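Local coordinates for protein neurotrypsin (Mus musculus, PDB 6H8M) that acts as a secreted serine protease of the nervous system with a role in neuronal plasticity, represented here by its third scavenger receptor cysteine-rich domain, at residues Ala41-Gln46 with Lys80-Cys85; Leu47-Pro52 with Ile104-Glu109; Asn72-Gly77 with Val86-Gly91. One frame throughout, in Å; residues are numbered along the deposited sequence.

Interaction 1: residues Ala41-Gln46 with Lys80-Cys85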
# COMPACT_ATOMS: atom_id res chain seq x y z
N ALA A 41 -5.91 6.27 -0.02
CA ALA A 41 -6.73 6.96 1.00
C ALA A 41 -6.78 6.10 2.27
O ALA A 41 -6.64 6.63 3.41
CB ALA A 41 -8.13 7.32 0.48
N VAL A 42 -6.93 4.78 2.11
CA VAL A 42 -7.11 3.92 3.20
C VAL A 42 -5.78 3.78 4.00
O VAL A 42 -5.75 3.88 5.21
CB VAL A 42 -7.63 2.53 2.79
CG1 VAL A 42 -7.58 1.53 3.96
CG2 VAL A 42 -9.04 2.63 2.23
N ILE A 43 -4.68 3.59 3.28
CA ILE A 43 -3.39 3.54 3.98
C ILE A 43 -3.12 4.82 4.75
O ILE A 43 -2.71 4.77 5.95
CB ILE A 43 -2.28 3.29 2.93
CG1 ILE A 43 -2.43 1.93 2.26
CG2 ILE A 43 -0.90 3.47 3.59
CD1 ILE A 43 -2.33 0.76 3.20
N CYS A 44 -3.30 5.96 4.09
CA CYS A 44 -3.04 7.24 4.68
C CYS A 44 -3.96 7.52 5.89
O CYS A 44 -3.49 8.02 6.95
CB CYS A 44 -3.14 8.33 3.62
SG CYS A 44 -1.79 8.17 2.39
N ARG A 45 -5.23 7.10 5.79
CA ARG A 45 -6.21 7.21 6.89
C ARG A 45 -5.73 6.39 8.10
O ARG A 45 -5.71 6.88 9.19
CB ARG A 45 -7.62 6.83 6.40
CG ARG A 45 -8.72 7.03 7.45
CD ARG A 45 -10.13 6.82 6.87
NE ARG A 45 -10.46 7.66 5.73
CZ ARG A 45 -10.58 7.25 4.47
NH1 ARG A 45 -10.51 5.97 4.14
NH2 ARG A 45 -10.77 8.16 3.53
N GLN A 46 -5.30 5.15 7.89
CA GLN A 46 -4.85 4.32 8.95
C GLN A 46 -3.62 4.95 9.64
O GLN A 46 -3.50 4.81 10.88
CB GLN A 46 -4.59 2.90 8.50
CG GLN A 46 -4.29 1.97 9.68
CD GLN A 46 -3.82 0.58 9.35
OE1 GLN A 46 -4.25 -0.04 8.40
NE2 GLN A 46 -3.06 0.02 10.25
N LYS A 80 -11.26 2.67 7.29
CA LYS A 80 -10.40 3.31 8.27
C LYS A 80 -9.08 2.55 8.36
O LYS A 80 -8.17 3.00 9.00
CB LYS A 80 -11.09 3.40 9.64
CG LYS A 80 -12.10 4.55 9.77
CD LYS A 80 -12.85 4.54 11.10
CE LYS A 80 -14.12 5.37 11.07
NZ LYS A 80 -14.76 5.41 12.40
N ALA A 81 -9.02 1.35 7.78
CA ALA A 81 -7.84 0.48 8.00
C ALA A 81 -7.76 -0.53 6.87
O ALA A 81 -8.79 -0.98 6.37
CB ALA A 81 -7.89 -0.21 9.33
N LEU A 82 -6.53 -0.88 6.50
CA LEU A 82 -6.26 -1.79 5.40
C LEU A 82 -6.98 -3.12 5.65
O LEU A 82 -7.52 -3.71 4.69
CB LEU A 82 -4.76 -2.02 5.31
CG LEU A 82 -4.33 -2.97 4.19
CD1 LEU A 82 -4.79 -2.47 2.85
CD2 LEU A 82 -2.82 -3.15 4.24
N ALA A 83 -7.03 -3.53 6.91
CA ALA A 83 -7.64 -4.83 7.34
C ALA A 83 -9.09 -4.92 6.91
O ALA A 83 -9.63 -6.03 6.79
CB ALA A 83 -7.52 -4.98 8.84
N ASP A 84 -9.76 -3.77 6.79
CA ASP A 84 -11.22 -3.74 6.45
C ASP A 84 -11.40 -3.81 4.94
O ASP A 84 -12.50 -3.93 4.46
CB ASP A 84 -11.89 -2.47 7.00
CG ASP A 84 -11.78 -2.31 8.50
OD1 ASP A 84 -11.67 -3.34 9.15
OD2 ASP A 84 -11.73 -1.17 8.99
N CYS A 85 -10.34 -3.63 4.16
CA CYS A 85 -10.49 -3.85 2.70
C CYS A 85 -10.71 -5.34 2.50
O CYS A 85 -10.56 -6.06 3.44
CB CYS A 85 -9.27 -3.35 1.93
SG CYS A 85 -9.10 -1.56 2.10
O HOH W 1 -5.05 -2.54 9.06
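Q46 and V42, one turn apart on helix 37-46, both meet the backbone of A81 and L82, Q46 by a polar group and V42 by a methyl. The Q46 chain runs out extended, CG anti to the backbone N (chi1 -172°), and delivers its amide to the start of the short 3-10 turn 82-84. There Q46 OE1 accepts a nearly straight hydrogen bond from L82 N at 3.1 Å, the donor lying close to the carbonyl plane. A water bridges the same Q46 OE1 to A83 N, which puts two donors on one oxygen; Q46 NE2 turns to the carbonyl of F4. V42 CG1, anti to its backbone N, rests 3.6 Å from A81 C and also reaches C85 SG at 3.9 Å. This is the place in the scavenger receptor cysteine-rich fold where the one helix of the domain packs on the loop between strands 68-74 and 86-87, a loop whose C85 is disulfide-bonded to C75. Deeper in, I43 and L82 lie side by side and point the same way, with I43 CD1 4.1 Å from L82 CD2; I43 also touches V19 and L82 touches V21, both on strand 18-23. On the outer side R45 crosses K80 at a slant, its CD 3.8 Å from K80 CA. The chain then bends at chi3 (-57°), which turns NE out of the extended line; R45 NH1 is hydrogen-bonded to the carbonyls of G77 and E79.

Interaction 2: residues Leu47-Pro52 with Ile104-Glu109; sequences LGYKGP and ICDYLE
D106 meets Y49 and G51 with its carboxylate, the polar centre of one half of the contact. From CB the side chain turns so that CG stands anti to the carbonyl carbon (chi1 -75°), which brings the carboxylate carbon to 3.9 Å from both G51 N and Y49 CB. One branch, D106 OD1, accepts a hydrogen bond of 2.8 Å from G51 N, which comes from above the carboxylate plane; the same oxygen lies 3.4 Å from Y49 CB. The other branch, D106 OD2, passes Y49 CD1 at 3.7 Å and forms a salt bridge with K15. OD1 thus takes the backbone N-H and OD2 the lysine, while both touch Y49. Carboxylate and phenol ring are steeply inclined, their planes 77° apart. Beside them C105 CB packs against Y49 CD2 at 3.6 Å, and C105 SG makes an oblique sulfur-aromatic contact with the ring. The backbone continues the link: Y107 N donates to P52 O at 2.9 Å, while a water joins D106 N to G51 O. Helix 37-46 ends in a Schellman motif, with G48 at positive phi, just ahead of Y49. The segment 47-52 carries the chain from that helix to strand 53-56, lying beside the residues that lead out of strand 102-105, the antiparallel partner of strand 53-56, while L47 reaches I6 and L8 of strand 6-10.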
# COMPACT_ATOMS: atom_id res chain seq x y z
N LEU A 47 -2.75 5.59 8.87
CA LEU A 47 -1.56 6.24 9.40
C LEU A 47 -1.86 7.56 10.11
O LEU A 47 -0.96 8.13 10.71
CB LEU A 47 -0.61 6.47 8.23
CG LEU A 47 0.11 5.24 7.68
CD1 LEU A 47 0.88 5.61 6.41
CD2 LEU A 47 1.05 4.66 8.72
N GLY A 48 -3.10 8.02 10.04
CA GLY A 48 -3.53 9.19 10.79
C GLY A 48 -3.52 10.47 9.99
O GLY A 48 -3.78 11.50 10.56
N TYR A 49 -3.38 10.40 8.65
CA TYR A 49 -3.44 11.55 7.79
C TYR A 49 -4.90 11.71 7.31
O TYR A 49 -5.62 10.75 7.17
CB TYR A 49 -2.46 11.43 6.62
CG TYR A 49 -1.04 11.29 7.09
CD1 TYR A 49 -0.47 12.31 7.84
CD2 TYR A 49 -0.36 10.10 7.00
CE1 TYR A 49 0.79 12.17 8.40
CE2 TYR A 49 0.92 9.96 7.51
CZ TYR A 49 1.47 10.98 8.24
OH TYR A 49 2.74 10.85 8.72
N LYS A 50 -5.30 12.95 7.07
CA LYS A 50 -6.69 13.31 6.83
C LYS A 50 -6.89 13.88 5.42
O LYS A 50 -8.05 14.00 4.97
CB LYS A 50 -7.12 14.38 7.83
CG LYS A 50 -6.80 14.04 9.27
CD LYS A 50 -7.58 12.84 9.80
CE LYS A 50 -7.19 12.47 11.21
NZ LYS A 50 -8.35 12.06 12.03
N GLY A 51 -5.82 14.34 4.78
CA GLY A 51 -5.91 15.06 3.50
C GLY A 51 -6.01 14.14 2.29
O GLY A 51 -6.16 12.92 2.43
N PRO A 52 -5.90 14.71 1.07
CA PRO A 52 -5.98 13.94 -0.17
C PRO A 52 -4.78 12.97 -0.21
O PRO A 52 -3.75 13.30 0.36
CB PRO A 52 -5.89 14.98 -1.31
CG PRO A 52 -5.92 16.33 -0.65
CD PRO A 52 -5.60 16.13 0.82
N ILE A 104 1.44 8.67 -1.50
CA ILE A 104 1.68 9.96 -0.95
C ILE A 104 0.48 10.41 -0.15
O ILE A 104 -0.57 10.58 -0.72
CB ILE A 104 2.01 10.98 -2.03
CG1 ILE A 104 3.21 10.54 -2.84
CG2 ILE A 104 2.24 12.36 -1.39
CD1 ILE A 104 3.40 11.37 -4.04
N CYS A 105 0.65 10.62 1.16
CA CYS A 105 -0.40 11.13 2.01
C CYS A 105 -0.33 12.66 2.13
O CYS A 105 0.73 13.23 2.02
CB CYS A 105 -0.31 10.53 3.40
SG CYS A 105 -0.16 8.73 3.48
N ASP A 106 -1.51 13.29 2.30
CA ASP A 106 -1.62 14.73 2.42
C ASP A 106 -0.96 15.39 1.20
O ASP A 106 -0.15 16.32 1.30
CB ASP A 106 -1.06 15.24 3.75
CG ASP A 106 -1.96 14.96 4.95
OD1 ASP A 106 -3.01 14.23 4.78
OD2 ASP A 106 -1.57 15.38 6.03
N TYR A 107 -1.33 14.88 0.01
CA TYR A 107 -0.73 15.30 -1.23
C TYR A 107 -1.10 16.76 -1.47
O TYR A 107 -2.24 17.12 -1.27
CB TYR A 107 -1.23 14.40 -2.36
CG TYR A 107 -0.74 14.83 -3.71
CD1 TYR A 107 0.47 14.36 -4.23
CD2 TYR A 107 -1.46 15.74 -4.47
CE1 TYR A 107 0.93 14.78 -5.46
CE2 TYR A 107 -1.00 16.21 -5.68
CZ TYR A 107 0.18 15.69 -6.20
OH TYR A 107 0.61 16.12 -7.40
N LEU A 108 -0.09 17.58 -1.80
CA LEU A 108 -0.27 19.06 -1.99
C LEU A 108 0.16 19.42 -3.41
O LEU A 108 1.28 19.12 -3.80
CB LEU A 108 0.61 19.80 -0.97
CG LEU A 108 -0.06 20.36 0.28
CD1 LEU A 108 0.98 20.98 1.21
CD2 LEU A 108 -1.12 21.41 -0.07
N GLU A 109 -0.75 20.05 -4.17
CA GLU A 109 -0.51 20.49 -5.57
C GLU A 109 -0.46 19.28 -6.50
O GLU A 109 -0.44 19.45 -7.72
CB GLU A 109 0.78 21.29 -5.74
CG GLU A 109 0.84 22.57 -4.92
CD GLU A 109 2.25 23.08 -4.71
OE1 GLU A 109 2.39 24.13 -4.06
OE2 GLU A 109 3.19 22.43 -5.19
O HOH W 2 -3.72 11.54 3.25

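Interaction 3: residues Asn72-Gly77 with Val86-Gly91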
# COMPACT_ATOMS: atom_id res chain seq x y z
N ASN A 72 -4.04 -8.50 -4.50
CA ASN A 72 -5.16 -7.81 -5.10
C ASN A 72 -6.15 -7.39 -4.03
O ASN A 72 -7.13 -8.06 -3.78
CB ASN A 72 -5.94 -8.68 -6.10
CG ASN A 72 -5.77 -8.19 -7.52
OD1 ASN A 72 -6.54 -7.34 -7.98
ND2 ASN A 72 -4.78 -8.72 -8.21
N VAL A 73 -5.91 -6.21 -3.48
CA VAL A 73 -6.73 -5.65 -2.45
C VAL A 73 -7.85 -4.90 -3.15
O VAL A 73 -7.53 -4.21 -4.12
CB VAL A 73 -5.86 -4.70 -1.59
CG1 VAL A 73 -6.65 -4.07 -0.46
CG2 VAL A 73 -4.62 -5.40 -1.05
N LYS A 74 -9.11 -5.05 -2.70
CA LYS A 74 -10.25 -4.24 -3.14
C LYS A 74 -10.66 -3.31 -2.00
O LYS A 74 -10.92 -3.75 -0.92
CB LYS A 74 -11.46 -5.10 -3.55
CG LYS A 74 -12.56 -4.34 -4.29
CD LYS A 74 -13.62 -5.24 -4.92
CE LYS A 74 -14.79 -4.46 -5.47
NZ LYS A 74 -15.60 -5.26 -6.43
N CYS A 75 -10.60 -2.00 -2.23
CA CYS A 75 -10.95 -0.96 -1.24
C CYS A 75 -12.07 -0.13 -1.90
O CYS A 75 -11.99 0.18 -3.10
CB CYS A 75 -9.73 -0.07 -0.91
SG CYS A 75 -8.43 -0.84 0.14
N THR A 76 -13.07 0.30 -1.13
CA THR A 76 -13.98 1.37 -1.57
C THR A 76 -13.28 2.74 -1.52
O THR A 76 -13.60 3.58 -2.31
CB THR A 76 -15.24 1.43 -0.70
OG1 THR A 76 -14.80 1.96 0.56
CG2 THR A 76 -15.94 0.09 -0.59
N GLY A 77 -12.28 2.91 -0.61
CA GLY A 77 -11.67 4.21 -0.37
C GLY A 77 -12.09 4.84 0.94
O GLY A 77 -11.43 5.77 1.43
N VAL A 86 -11.05 -5.77 1.29
CA VAL A 86 -11.37 -7.19 1.03
C VAL A 86 -10.33 -7.74 0.06
O VAL A 86 -9.92 -7.03 -0.85
CB VAL A 86 -12.82 -7.41 0.55
CG1 VAL A 86 -13.81 -7.00 1.64
CG2 VAL A 86 -13.16 -6.68 -0.74
N LYS A 87 -9.86 -8.97 0.29
CA LYS A 87 -8.92 -9.65 -0.61
C LYS A 87 -9.71 -10.18 -1.80
O LYS A 87 -10.92 -10.32 -1.72
CB LYS A 87 -8.14 -10.71 0.17
CG LYS A 87 -7.30 -10.14 1.31
CD LYS A 87 -7.40 -10.89 2.65
CE LYS A 87 -6.70 -10.16 3.78
NZ LYS A 87 -6.50 -11.03 4.97
N GLN A 88 -9.01 -10.39 -2.93
CA GLN A 88 -9.60 -10.91 -4.17
C GLN A 88 -8.68 -12.00 -4.74
O GLN A 88 -7.47 -11.81 -4.78
CB GLN A 88 -9.77 -9.80 -5.22
CG GLN A 88 -11.14 -9.13 -5.20
CD GLN A 88 -11.13 -7.82 -5.95
OE1 GLN A 88 -10.21 -7.02 -5.83
NE2 GLN A 88 -12.16 -7.61 -6.76
N ASP A 89 -9.28 -13.11 -5.20
CA ASP A 89 -8.61 -14.10 -6.06
C ASP A 89 -8.87 -13.73 -7.52
O ASP A 89 -9.66 -14.38 -8.22
CB ASP A 89 -9.05 -15.53 -5.73
CG ASP A 89 -8.31 -16.12 -4.54
OD1 ASP A 89 -7.06 -16.10 -4.58
OD2 ASP A 89 -8.98 -16.59 -3.59
N ILE A 90 -8.21 -12.65 -7.96
CA ILE A 90 -8.22 -12.14 -9.35
C ILE A 90 -6.77 -12.21 -9.87
O ILE A 90 -6.07 -11.20 -9.95
CB ILE A 90 -8.82 -10.71 -9.41
CG1 ILE A 90 -10.28 -10.67 -8.95
CG2 ILE A 90 -8.67 -10.10 -10.81
CD1 ILE A 90 -10.82 -9.28 -8.73
N GLY A 91 -6.32 -13.43 -10.20
CA GLY A 91 -5.00 -13.67 -10.79
C GLY A 91 -4.37 -14.94 -10.23
O GLY A 91 -4.82 -15.45 -9.19
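K74 and V86 form an antiparallel hydrogen-bonded pair, and their backbones satisfy each other in both directions. K74 N donates to V86 O at 2.8 Å with an N-H...O angle of 169°, and V86 N returns an equally straight bond of 3.0 Å to K74 O. Toward N72 the ladder slackens: Q88 N reaches N72 O at 3.1 Å, but the angle at its hydrogen is only 122° and the bond is weak. The carbonyl of V73 has its donor elsewhere, in NE2 of H39 on helix 37-46.

Among the side chains, contacts between apolar carbons and polar groups prevail. K74 starts with CG anti to its backbone N (chi1 -168°) and stretches out obliquely across the amide of Q88. K74 CB lies 3.2 Å from Q88 OE1, and farther along the chain K74 CD is 3.3 Å from Q88 NE2, so the methylenes of the lysine cover both ends of the amide. V86 packs on the same face of the sheet as K74, with its CG2 3.6 Å from K74 CB. N72 lies across from Q88 and I90, its CB 3.7 Å from Q88 O; N72 ND2 is hydrogen-bonded to the D33 carboxylate, outside the two segments.

Strands 68-74 and 86-87 form a beta hairpin at one edge of the mixed sheet, with strand 86-87 outermost in the chain, and the C75-C85 disulfide ties the hairpin together next to the K74-V86 pair. With two straight backbone bonds and one weak one, the pairing is regular at K74-V86 and weaker toward Q88, where packing of lysine methylenes on the amide probably contributes alongside the one weak bond.

Overall arrangement
Two disulfides join the three contacts in series, with interaction 1 in the middle. C44 SG and C105 SG, 2.0 Å apart, connect interaction 1 to interaction 2, and C44 O lies 2.9 Å from Y49 N, a probable hydrogen bond at the end of the helix. On its other flank, C85 of interaction 1 is bonded to C75 of interaction 3, and R45 also ties these two contacts together. The centres of interactions 2 and 3 each lie 13 Å from that of interaction 1, but 22 Å from one another, and their nearest atoms are about 9 Å apart. All three belong to the cysteine-rich domain, separate from the protease domain that carries the catalytic activity.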